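Local coordinates for protein SsfS6 (Streptomyces sp. SF2575, PDB 4FZR) that belongs to the erythromycin biosynthesis protein CIII-like family of the GT-B clan, which is built from two Rossmann-like domains facing each other across a cleft, at residues G27-L32 / E52-T57; P31-S36 / T59-P64; V303-G308 / A360-I365; S325-A330 / D334-L339; E114-A119 / A140-I145. One frame throughout, in Å; residues are numbered along the deposited sequence.

Contact 1 of 5, residues G27-L32 / E52-T57; sequences GFVMPL and ENMGPT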
# COMPACT_ATOMS: atom_id res chain seq x y z
N GLY A 27 -9.68 -3.96 -12.35
CA GLY A 27 -9.46 -2.73 -13.08
C GLY A 27 -10.23 -1.56 -12.50
O GLY A 27 -9.94 -0.41 -12.81
N PHE A 28 -11.22 -1.86 -11.66
CA PHE A 28 -12.04 -0.82 -11.05
C PHE A 28 -11.65 -0.60 -9.58
O PHE A 28 -12.11 0.35 -8.95
CB PHE A 28 -13.52 -1.20 -11.15
CG PHE A 28 -14.01 -1.34 -12.56
CD1 PHE A 28 -13.45 -0.60 -13.60
CD2 PHE A 28 -15.05 -2.21 -12.86
CE1 PHE A 28 -13.91 -0.74 -14.90
CE2 PHE A 28 -15.51 -2.35 -14.16
CZ PHE A 28 -14.94 -1.61 -15.18
N VAL A 29 -10.80 -1.47 -9.05
CA VAL A 29 -10.39 -1.37 -7.66
C VAL A 29 -8.98 -0.78 -7.54
O VAL A 29 -8.76 0.18 -6.80
CB VAL A 29 -10.42 -2.74 -6.97
CG1 VAL A 29 -9.86 -2.65 -5.56
CG2 VAL A 29 -11.84 -3.28 -6.94
N MSE A 30 -8.05 -1.33 -8.31
CA MSE A 30 -6.65 -0.96 -8.22
C MSE A 30 -6.37 0.53 -8.42
O MSE A 30 -5.48 1.09 -7.78
CB MSE A 30 -5.82 -1.78 -9.22
CG MSE A 30 -5.66 -3.24 -8.83
SE MSE A 30 -4.58 -4.25 -10.11
CE MSE A 30 -5.54 -3.81 -11.75
N PRO A 31 -7.12 1.18 -9.33
CA PRO A 31 -6.83 2.60 -9.57
C PRO A 31 -7.18 3.52 -8.39
O PRO A 31 -6.76 4.67 -8.39
CB PRO A 31 -7.70 2.94 -10.79
CG PRO A 31 -8.03 1.62 -11.41
CD PRO A 31 -8.12 0.66 -10.27
N LEU A 32 -7.93 3.01 -7.42
CA LEU A 32 -8.27 3.79 -6.23
C LEU A 32 -7.24 3.61 -5.13
O LEU A 32 -7.29 4.30 -4.11
CB LEU A 32 -9.65 3.39 -5.70
CG LEU A 32 -10.85 3.77 -6.57
CD1 LEU A 32 -12.11 3.14 -6.01
CD2 LEU A 32 -11.01 5.28 -6.67
N GLU A 52 -16.69 -9.67 -2.39
CA GLU A 52 -15.84 -10.64 -1.69
C GLU A 52 -14.61 -11.03 -2.50
O GLU A 52 -13.53 -11.22 -1.94
CB GLU A 52 -16.65 -11.90 -1.38
CG GLU A 52 -15.86 -12.97 -0.65
CD GLU A 52 -15.68 -12.66 0.82
OE1 GLU A 52 -16.70 -12.35 1.48
OE2 GLU A 52 -14.54 -12.73 1.32
N ASN A 53 -14.78 -11.15 -3.81
CA ASN A 53 -13.69 -11.61 -4.68
C ASN A 53 -12.59 -10.58 -4.91
O ASN A 53 -11.54 -10.89 -5.47
CB ASN A 53 -14.24 -12.12 -6.01
CG ASN A 53 -14.99 -11.06 -6.79
OD1 ASN A 53 -16.05 -10.60 -6.37
ND2 ASN A 53 -14.45 -10.67 -7.94
N MSE A 54 -12.83 -9.34 -4.48
CA MSE A 54 -11.82 -8.30 -4.56
C MSE A 54 -10.95 -8.25 -3.30
O MSE A 54 -9.96 -7.52 -3.24
CB MSE A 54 -12.48 -6.94 -4.83
CG MSE A 54 -13.02 -6.78 -6.25
SE MSE A 54 -11.60 -6.83 -7.59
CE MSE A 54 -11.64 -8.72 -8.07
N GLY A 55 -11.31 -9.04 -2.29
CA GLY A 55 -10.60 -9.06 -1.02
C GLY A 55 -9.09 -9.12 -1.16
O GLY A 55 -8.39 -8.26 -0.62
N PRO A 56 -8.57 -10.13 -1.87
CA PRO A 56 -7.13 -10.32 -2.05
C PRO A 56 -6.44 -9.16 -2.77
O PRO A 56 -5.28 -8.86 -2.49
CB PRO A 56 -7.04 -11.59 -2.90
CG PRO A 56 -8.32 -12.30 -2.66
CD PRO A 56 -9.35 -11.24 -2.44
N THR A 57 -7.15 -8.52 -3.69
CA THR A 57 -6.61 -7.37 -4.42
C THR A 57 -6.45 -6.19 -3.47
O THR A 57 -5.44 -5.48 -3.51
CB THR A 57 -7.52 -6.96 -5.60
OG1 THR A 57 -7.59 -8.03 -6.56
CG2 THR A 57 -6.98 -5.71 -6.29
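No flat group takes part where V29 and M30 meet M54 and T57. The nearby F28 ring lies off on the side of the loop residues I152 and R153. The meeting is one of methyl groups and two selenomethionine chains. V29 is the centre on its side. Its CG2 touches M54 SE at 3.6 Å and M54 CG at 3.8 Å, so one methyl rests on both the selenium and the carbon before it. V29 and M54 meet at a slant. M54 is bent at its second and third torsions (chi2 -64°, chi3 94°), which carries SE round to the valine. The other V29 methyl, CG1, lies 4.3 Å from T57 CG2, a looser touch. T57 chi1 (-63°, to OG1) sets OG1 beside the backbone N and leaves CG2 anti to it. This methyl reaches M30 CG at 3.8 Å. M30 and T57 meet at about a right angle. The contact is apolar, and V29 and M54 are both buried.

Segment 27-32 holds the end of the short helix 26-29 and the residues after it. Next to M54, N53 ties the turn to its surroundings: ND2 bonds to C24 O, and OD1 to S51 OG and L72 N. The contact joins the end of helix 26-29 and the residue after it to the 3-10 turn that follows strand 45-51 and to the first turn of helix 55-60.

Contact 2 of 5, residues P31-S36 / T59-P64; sequences PLVPLS and TGAGLP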
# COMPACT_ATOMS: atom_id res chain seq x y z
N PRO A 31 -7.12 1.18 -9.33
CA PRO A 31 -6.83 2.60 -9.57
C PRO A 31 -7.18 3.52 -8.39
O PRO A 31 -6.76 4.67 -8.39
CB PRO A 31 -7.70 2.94 -10.79
CG PRO A 31 -8.03 1.62 -11.41
CD PRO A 31 -8.12 0.66 -10.27
N LEU A 32 -7.93 3.01 -7.42
CA LEU A 32 -8.27 3.79 -6.23
C LEU A 32 -7.24 3.61 -5.13
O LEU A 32 -7.29 4.30 -4.11
CB LEU A 32 -9.65 3.39 -5.70
CG LEU A 32 -10.85 3.77 -6.57
CD1 LEU A 32 -12.11 3.14 -6.01
CD2 LEU A 32 -11.01 5.28 -6.67
N VAL A 33 -6.30 2.70 -5.34
CA VAL A 33 -5.32 2.36 -4.31
C VAL A 33 -4.40 3.53 -3.94
O VAL A 33 -4.17 3.78 -2.76
CB VAL A 33 -4.48 1.13 -4.72
CG1 VAL A 33 -3.25 1.00 -3.85
CG2 VAL A 33 -5.33 -0.14 -4.65
N PRO A 34 -3.87 4.25 -4.94
CA PRO A 34 -2.93 5.33 -4.59
C PRO A 34 -3.58 6.49 -3.83
O PRO A 34 -2.95 7.06 -2.94
CB PRO A 34 -2.39 5.78 -5.95
CG PRO A 34 -2.55 4.58 -6.83
CD PRO A 34 -3.85 3.97 -6.39
N LEU A 35 -4.82 6.85 -4.17
CA LEU A 35 -5.51 7.90 -3.44
C LEU A 35 -5.84 7.43 -2.02
O LEU A 35 -5.78 8.20 -1.07
CB LEU A 35 -6.80 8.31 -4.17
CG LEU A 35 -7.58 9.47 -3.54
CD1 LEU A 35 -6.69 10.68 -3.28
CD2 LEU A 35 -8.76 9.86 -4.42
N SER A 36 -6.19 6.15 -1.90
CA SER A 36 -6.51 5.54 -0.61
C SER A 36 -5.32 5.56 0.33
O SER A 36 -5.45 5.82 1.52
CB SER A 36 -6.98 4.10 -0.80
OG SER A 36 -8.30 4.05 -1.31
N THR A 59 -6.31 -6.24 -0.02
CA THR A 59 -5.33 -6.49 1.03
C THR A 59 -3.93 -6.63 0.44
O THR A 59 -2.94 -6.32 1.09
CB THR A 59 -5.68 -7.75 1.83
OG1 THR A 59 -5.49 -8.92 1.03
CG2 THR A 59 -7.12 -7.68 2.28
N GLY A 60 -3.87 -7.08 -0.81
CA GLY A 60 -2.60 -7.19 -1.51
C GLY A 60 -1.99 -5.84 -1.83
O GLY A 60 -0.80 -5.73 -2.12
N ALA A 61 -2.82 -4.80 -1.77
CA ALA A 61 -2.36 -3.42 -1.92
C ALA A 61 -2.02 -2.80 -0.56
O ALA A 61 -1.66 -1.63 -0.47
CB ALA A 61 -3.42 -2.58 -2.63
N GLY A 62 -2.15 -3.60 0.49
CA GLY A 62 -1.81 -3.17 1.84
C GLY A 62 -2.92 -2.39 2.50
O GLY A 62 -2.66 -1.64 3.44
N LEU A 63 -4.15 -2.57 2.03
CA LEU A 63 -5.28 -1.80 2.55
C LEU A 63 -6.31 -2.67 3.28
O LEU A 63 -6.46 -3.85 2.99
CB LEU A 63 -5.96 -1.03 1.41
CG LEU A 63 -5.11 0.07 0.74
CD1 LEU A 63 -5.78 0.56 -0.53
CD2 LEU A 63 -4.87 1.23 1.70
N PRO A 64 -7.01 -2.07 4.26
CA PRO A 64 -8.09 -2.77 4.98
C PRO A 64 -9.28 -3.08 4.08
O PRO A 64 -9.65 -2.24 3.27
CB PRO A 64 -8.49 -1.77 6.07
CG PRO A 64 -7.35 -0.83 6.19
CD PRO A 64 -6.77 -0.73 4.81
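V33 lies over the methyl of A61. Its CG2 is 3.7 Å from A61 CB and its CG1 is 3.8 Å from the same atom, so the fork of the valine sits on a single methyl. Both V33 methyls, CG1 and CG2, also come to 4.2 Å from L63 CD1, and the valine and leucine side chains pass at an oblique angle. L63 CD1 also meets S36 CB at 3.7 Å. This one leucine methyl thus touches two residues that sit about one turn apart on helix 33-41.

S36 offers its CB to the leucine and uses its hydroxyl at home. S36 OG donates to L32 O at 3.0 Å. It approaches from above the carbonyl plane, 41° out of it. L32 O is gripped a second time by S36 N. The four touching residues are all buried. W37 holds the turn opposite through NE1 to A61 O, and W37 of the second subunit packs on V33.

G62 has positive phi (83°) and closes helix 55-60 in a Schellman motif. The chain then enters strand 65-67. Helices 33-41 and 55-60 belong to successive beta-alpha-beta crossovers, strands 17-21 to 45-51 to 65-67, as in the Rossmann-like N-terminal half of a GT-B protein.

Contact 3 of 5, residues V303-G308 / A360-I365; sequences VVVHHG and AACARI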
# COMPACT_ATOMS: atom_id res chain seq x y z
N VAL A 303 7.61 -0.29 -26.72
CA VAL A 303 6.26 -0.44 -27.26
C VAL A 303 5.44 -1.35 -26.36
O VAL A 303 5.95 -2.34 -25.83
CB VAL A 303 6.28 -1.07 -28.67
CG1 VAL A 303 4.93 -0.87 -29.35
CG2 VAL A 303 7.39 -0.48 -29.52
N VAL A 304 4.17 -1.02 -26.17
CA VAL A 304 3.25 -1.91 -25.48
C VAL A 304 2.04 -2.19 -26.36
O VAL A 304 1.41 -1.27 -26.89
CB VAL A 304 2.80 -1.36 -24.11
CG1 VAL A 304 1.89 -2.36 -23.41
CG2 VAL A 304 4.00 -1.03 -23.23
N VAL A 305 1.72 -3.47 -26.53
CA VAL A 305 0.53 -3.89 -27.24
C VAL A 305 -0.44 -4.46 -26.21
O VAL A 305 -0.05 -5.29 -25.41
CB VAL A 305 0.86 -4.97 -28.28
CG1 VAL A 305 -0.39 -5.41 -29.02
CG2 VAL A 305 1.92 -4.46 -29.25
N HIS A 306 -1.70 -4.00 -26.21
CA HIS A 306 -2.61 -4.44 -25.15
C HIS A 306 -4.09 -4.31 -25.50
O HIS A 306 -4.48 -3.83 -26.56
CB HIS A 306 -2.31 -3.69 -23.85
CG HIS A 306 -2.50 -2.21 -23.93
ND1 HIS A 306 -3.63 -1.57 -23.47
CD2 HIS A 306 -1.69 -1.24 -24.44
CE1 HIS A 306 -3.51 -0.27 -23.68
NE2 HIS A 306 -2.35 -0.05 -24.27
N HIS A 307 -4.91 -4.76 -24.55
CA HIS A 307 -6.34 -4.96 -24.74
C HIS A 307 -7.18 -3.69 -24.71
O HIS A 307 -8.39 -3.74 -24.91
CB HIS A 307 -6.87 -5.93 -23.68
CG HIS A 307 -6.69 -5.44 -22.27
ND1 HIS A 307 -5.47 -5.43 -21.64
CD2 HIS A 307 -7.58 -4.94 -21.38
CE1 HIS A 307 -5.61 -4.95 -20.42
NE2 HIS A 307 -6.89 -4.64 -20.24
N GLY A 308 -6.55 -2.54 -24.45
CA GLY A 308 -7.28 -1.28 -24.35
C GLY A 308 -7.83 -0.96 -22.97
O GLY A 308 -8.66 -0.06 -22.83
N ALA A 360 1.27 -4.38 -38.17
CA ALA A 360 1.45 -3.16 -38.93
C ALA A 360 1.66 -1.97 -37.99
O ALA A 360 2.57 -1.17 -38.19
CB ALA A 360 0.24 -2.92 -39.83
N ALA A 361 0.82 -1.88 -36.96
CA ALA A 361 0.87 -0.77 -36.01
C ALA A 361 2.21 -0.73 -35.28
O ALA A 361 2.76 0.34 -35.05
CB ALA A 361 -0.27 -0.88 -35.01
N CYS A 362 2.73 -1.90 -34.92
CA CYS A 362 3.99 -1.98 -34.20
C CYS A 362 5.16 -1.53 -35.08
O CYS A 362 6.05 -0.81 -34.61
CB CYS A 362 4.23 -3.39 -33.68
SG CYS A 362 3.00 -3.96 -32.49
N ALA A 363 5.16 -1.96 -36.34
CA ALA A 363 6.21 -1.57 -37.28
C ALA A 363 6.13 -0.08 -37.57
O ALA A 363 7.15 0.60 -37.70
CB ALA A 363 6.07 -2.36 -38.57
N ARG A 364 4.91 0.43 -37.66
CA ARG A 364 4.66 1.84 -37.89
C ARG A 364 5.26 2.67 -36.75
O ARG A 364 5.93 3.68 -36.99
CB ARG A 364 3.15 2.08 -37.98
CG ARG A 364 2.73 3.36 -38.67
CD ARG A 364 1.23 3.36 -38.90
NE ARG A 364 0.71 4.67 -39.28
CZ ARG A 364 -0.58 5.00 -39.27
NH1 ARG A 364 -1.49 4.12 -38.87
NH2 ARG A 364 -0.96 6.22 -39.64
N ILE A 365 5.02 2.23 -35.52
CA ILE A 365 5.55 2.91 -34.34
C ILE A 365 7.05 2.70 -34.23
O ILE A 365 7.79 3.60 -33.81
CB ILE A 365 4.88 2.38 -33.06
CG1 ILE A 365 3.45 2.92 -32.97
CG2 ILE A 365 5.67 2.78 -31.82
CD1 ILE A 365 2.53 2.05 -32.17
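C362 and I365, which meet V305 and V303, ride on a helix whose shortest backbone bond here runs from R364 N to A360 O at 2.9 Å. I365 N follows to A361 O at 3.0 Å. These bonds hold one helix turn, and the contact with the strand is made by apolar groups and a thiol.

V305 and C362 form the closer pair. V305 CG2 lies 3.5 Å from C362 SG, a van der Waals touch between a methyl and sulfur. The first torsion of C362 (chi1 -62°) points SG at that methyl. The second pair is looser: V303 CG2 faces I365 CG2 at 4.3 Å, with V303 pointing at the helix. Both pairs lie in the buried interior of the domain, between the sheet and the helix that packs on it.

V303 and V305 lie on the same face of the strand, two residues apart. V304 between them points away and packs on C316 of helix 310-318. The strand's last residue, H306, bonds through NE2 to Q323 OE1.

Strand 303-306 runs between strands 229-231 and 323-325 in the parallel sheet of the C-terminal domain. Helix 358-367 lies on one face of that sheet: C362 also touches L230 and V324, and I365 touches V324. Helix 310-318 packs on the other face.

Contact 4 of 5, residues S325-A330 / D334-L339; sequences SVPVIA and DSARLL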
# COMPACT_ATOMS: atom_id res chain seq x y z
N SER A 325 -3.17 -0.29 -29.07
CA SER A 325 -4.37 -0.70 -28.36
C SER A 325 -5.31 -1.48 -29.27
O SER A 325 -5.69 -0.99 -30.34
CB SER A 325 -5.09 0.53 -27.80
OG SER A 325 -6.32 0.19 -27.20
N VAL A 326 -5.68 -2.69 -28.86
CA VAL A 326 -6.69 -3.47 -29.56
C VAL A 326 -7.92 -3.61 -28.65
O VAL A 326 -8.12 -4.64 -28.02
CB VAL A 326 -6.16 -4.85 -30.02
CG1 VAL A 326 -5.58 -5.66 -28.86
CG2 VAL A 326 -7.25 -5.63 -30.75
N PRO A 327 -8.75 -2.55 -28.60
CA PRO A 327 -9.84 -2.44 -27.63
C PRO A 327 -10.88 -3.55 -27.76
O PRO A 327 -11.12 -4.06 -28.85
CB PRO A 327 -10.47 -1.08 -27.97
CG PRO A 327 -9.43 -0.35 -28.76
CD PRO A 327 -8.72 -1.41 -29.52
N VAL A 328 -11.48 -3.92 -26.63
CA VAL A 328 -12.50 -4.97 -26.59
C VAL A 328 -13.76 -4.43 -25.93
O VAL A 328 -14.80 -4.27 -26.58
CB VAL A 328 -12.01 -6.18 -25.79
CG1 VAL A 328 -12.78 -7.42 -26.19
CG2 VAL A 328 -10.52 -6.38 -25.98
N ILE A 329 -13.66 -4.16 -24.64
CA ILE A 329 -14.78 -3.63 -23.86
C ILE A 329 -15.21 -2.28 -24.45
O ILE A 329 -14.38 -1.53 -24.96
CB ILE A 329 -14.38 -3.49 -22.37
CG1 ILE A 329 -14.17 -4.88 -21.76
CG2 ILE A 329 -15.44 -2.73 -21.59
CD1 ILE A 329 -12.72 -5.18 -21.41
N ALA A 330 -16.50 -1.99 -24.41
CA ALA A 330 -17.05 -0.83 -25.12
C ALA A 330 -16.77 0.51 -24.42
O ALA A 330 -16.58 1.53 -25.09
CB ALA A 330 -18.55 -1.01 -25.35
N ASP A 334 -13.74 5.14 -26.09
CA ASP A 334 -13.49 6.58 -26.10
C ASP A 334 -12.04 6.92 -25.76
O ASP A 334 -11.49 7.88 -26.30
CB ASP A 334 -14.42 7.28 -25.10
CG ASP A 334 -15.86 7.31 -25.58
OD1 ASP A 334 -16.24 6.47 -26.42
OD2 ASP A 334 -16.62 8.18 -25.09
N SER A 335 -11.44 6.15 -24.87
CA SER A 335 -10.06 6.39 -24.45
C SER A 335 -9.06 6.03 -25.55
O SER A 335 -8.00 6.65 -25.67
CB SER A 335 -9.74 5.63 -23.16
OG SER A 335 -9.99 4.24 -23.28
N ALA A 336 -9.39 5.02 -26.35
CA ALA A 336 -8.52 4.60 -27.44
C ALA A 336 -8.57 5.59 -28.59
O ALA A 336 -7.57 5.81 -29.29
CB ALA A 336 -8.90 3.20 -27.92
N ARG A 337 -9.73 6.21 -28.79
CA ARG A 337 -9.88 7.25 -29.81
C ARG A 337 -9.03 8.45 -29.43
O ARG A 337 -8.22 8.93 -30.22
CB ARG A 337 -11.35 7.65 -29.96
CG ARG A 337 -12.23 6.56 -30.54
CD ARG A 337 -13.68 7.00 -30.65
NE ARG A 337 -14.60 5.87 -30.54
CZ ARG A 337 -15.85 5.87 -30.98
NH1 ARG A 337 -16.36 6.94 -31.58
NH2 ARG A 337 -16.61 4.79 -30.83
N LEU A 338 -9.24 8.94 -28.21
CA LEU A 338 -8.45 10.04 -27.67
C LEU A 338 -6.96 9.77 -27.86
O LEU A 338 -6.20 10.65 -28.26
CB LEU A 338 -8.74 10.23 -26.18
CG LEU A 338 -9.77 11.29 -25.79
CD1 LEU A 338 -11.05 11.15 -26.61
CD2 LEU A 338 -10.06 11.19 -24.30
N LEU A 339 -6.57 8.53 -27.58
CA LEU A 339 -5.17 8.13 -27.66
C LEU A 339 -4.65 8.19 -29.09
O LEU A 339 -3.55 8.68 -29.34
CB LEU A 339 -5.01 6.71 -27.10
CG LEU A 339 -3.58 6.17 -27.01
CD1 LEU A 339 -2.68 7.12 -26.22
CD2 LEU A 339 -3.58 4.78 -26.39
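S325, the last residue of strand 323-325, turns its side chain toward A336 on the helix that follows. S325 OG comes to 4.0 Å from A336 CB, which is packing and not a bond. With chi1 at 175°, OG is the S325 atom that faces this methyl. The backbone of S325 pairs with V346 and V348, as expected of a strand next to strand 345-347.

V326 points the opposite way. P327 comes back to the helix. Its CG touches A336 CB at 3.7 Å, the closest approach of the two segments. A single alanine methyl therefore meets both a hydroxyl and a proline ring carbon, from residues two apart in the chain. The chain after the strand passes close to the helix at A336. This is the strand, loop and helix part of a beta-alpha-beta unit, strand 323-325 to helix 333-341 to strand 345-347, in the Rossmann-like C-terminal domain.

Beyond P327, V328 and I329 are exposed and the chain moves off from the helix. A330 is buried again, against L96 and I100 of helix 93-122, which belongs to the N-terminal half of the chain. On the helix side, R337 NH2 makes a salt bridge with E93 OE1 of that same helix. L339, one turn beyond S335, points at the first segment, though L339 CD2 stays 4.7 Å from S325 CB. Its backbone N bonds to S335 O at 3.0 Å.

Contact 5 of 5, residues E114-A119 / A140-I145; sequences EALALA and AATLGI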
# COMPACT_ATOMS: atom_id res chain seq x y z
N GLU A 114 -25.28 -4.32 2.34
CA GLU A 114 -24.11 -4.56 3.18
C GLU A 114 -23.20 -3.33 3.24
O GLU A 114 -22.47 -3.15 4.21
CB GLU A 114 -23.33 -5.77 2.67
CG GLU A 114 -23.88 -7.10 3.16
CD GLU A 114 -23.95 -7.18 4.67
OE1 GLU A 114 -22.92 -6.93 5.33
OE2 GLU A 114 -25.05 -7.48 5.20
N ALA A 115 -23.25 -2.49 2.21
CA ALA A 115 -22.43 -1.29 2.18
C ALA A 115 -23.00 -0.25 3.14
O ALA A 115 -22.25 0.45 3.84
CB ALA A 115 -22.33 -0.73 0.76
N LEU A 116 -24.32 -0.14 3.17
CA LEU A 116 -24.99 0.81 4.04
C LEU A 116 -24.90 0.36 5.50
O LEU A 116 -24.64 1.17 6.39
CB LEU A 116 -26.45 0.98 3.64
CG LEU A 116 -27.20 2.03 4.45
CD1 LEU A 116 -26.50 3.39 4.36
CD2 LEU A 116 -28.64 2.15 3.99
N ALA A 117 -25.11 -0.93 5.73
CA ALA A 117 -25.03 -1.50 7.07
C ALA A 117 -23.62 -1.28 7.61
O ALA A 117 -23.44 -0.93 8.78
CB ALA A 117 -25.38 -2.99 7.06
N LEU A 118 -22.63 -1.50 6.76
CA LEU A 118 -21.24 -1.30 7.14
C LEU A 118 -20.98 0.15 7.53
O LEU A 118 -20.34 0.43 8.54
CB LEU A 118 -20.31 -1.71 6.00
CG LEU A 118 -18.82 -1.50 6.23
CD1 LEU A 118 -18.31 -2.32 7.41
CD2 LEU A 118 -18.05 -1.85 4.96
N ALA A 119 -21.50 1.08 6.73
CA ALA A 119 -21.27 2.51 6.95
C ALA A 119 -21.96 3.02 8.21
O ALA A 119 -21.51 3.99 8.83
CB ALA A 119 -21.75 3.30 5.74
N ALA A 140 -23.67 7.55 0.64
CA ALA A 140 -23.42 8.92 1.08
C ALA A 140 -24.72 9.70 1.23
O ALA A 140 -24.99 10.29 2.28
CB ALA A 140 -22.50 9.63 0.09
N ALA A 141 -25.54 9.68 0.18
CA ALA A 141 -26.82 10.39 0.18
C ALA A 141 -27.72 9.85 1.29
O ALA A 141 -28.54 10.59 1.85
CB ALA A 141 -27.49 10.25 -1.18
N THR A 142 -27.57 8.57 1.60
CA THR A 142 -28.41 7.93 2.60
C THR A 142 -28.03 8.36 4.02
O THR A 142 -28.90 8.54 4.87
CB THR A 142 -28.35 6.39 2.49
OG1 THR A 142 -28.78 5.97 1.19
CG2 THR A 142 -29.24 5.73 3.53
N LEU A 143 -26.73 8.53 4.27
CA LEU A 143 -26.25 8.92 5.60
C LEU A 143 -26.08 10.43 5.71
O LEU A 143 -25.75 10.95 6.78
CB LEU A 143 -24.90 8.26 5.91
CG LEU A 143 -24.80 6.73 5.94
CD1 LEU A 143 -23.40 6.34 6.40
CD2 LEU A 143 -25.85 6.12 6.84
N GLY A 144 -26.27 11.14 4.61
CA GLY A 144 -26.09 12.58 4.59
C GLY A 144 -24.65 13.00 4.86
O GLY A 144 -24.39 13.85 5.71
N ILE A 145 -23.71 12.40 4.12
CA ILE A 145 -22.30 12.78 4.21
C ILE A 145 -21.75 13.03 2.81
O ILE A 145 -22.27 12.51 1.83
CB ILE A 145 -21.46 11.68 4.91
CG1 ILE A 145 -21.44 10.40 4.06
CG2 ILE A 145 -21.98 11.42 6.32
CD1 ILE A 145 -20.68 9.27 4.70
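Segment 114-119 and the helix end 140-143 come nearest at L116 and T142, with CA atoms 8.0 Å apart, and at A119 and L143, with CA atoms 8.2 Å apart. This is helix-on-helix packing in the Rossmann-like N-terminal domain of a GT-B protein. Helix 93-122 precedes strand 126-130 of the parallel sheet, and helix 135-143 follows it.

L116 reaches out with its two methyls. T142 CG2 sits between them, 3.7 Å from L116 CD1 and 3.7 Å from L116 CD2. T142 chi1 (-59°, to OG1) keeps the hydroxyl beside the backbone N, which turns CG2 to the anti position and to the leucine. The hydroxyl bonds back to L138 O, one turn earlier in its own helix. The L116 and T142 side chains cross at about a right angle.

L116 and L143 lie antiparallel alongside each other. L116 CD1 touches L143 CD2 at 3.7 Å as well as the threonine methyl. V139, one turn before L143, also packs on L116 and A119.

Helix 135-143 ends at the contact, with L143. G144 has positive phi (64°), and I145 N bonds to A140 O at 3.1 Å before the chain enters strand 147-150. The remaining L143 methyl faces helix 93-122 further along: L143 CD1 is 3.5 Å from A119 CB and 3.9 Å from A119 O.

Contacts 1 and 2 are neighbours, with centres 8 Å apart. They share P31 and L32 and both draw on helix 55-60. Contact 5 lies in the same half of the protein, its centre about 20 Å from that of contact 1. Contacts 3 and 4 belong to the C-terminal half and touch directly. H306 O and V326 N are 2.8 Å apart, a probable hydrogen bond. Close by, G308 CA packs on S325 OG at 3.3 Å. Contact 4 falls within the stretch of chain between the two segments of contact 3. Across the two halves, contacts 1 and 4 come to about 7 Å between nearest atoms without touching. Contacts 3 and 5 are the farthest pair, 44 Å between centres.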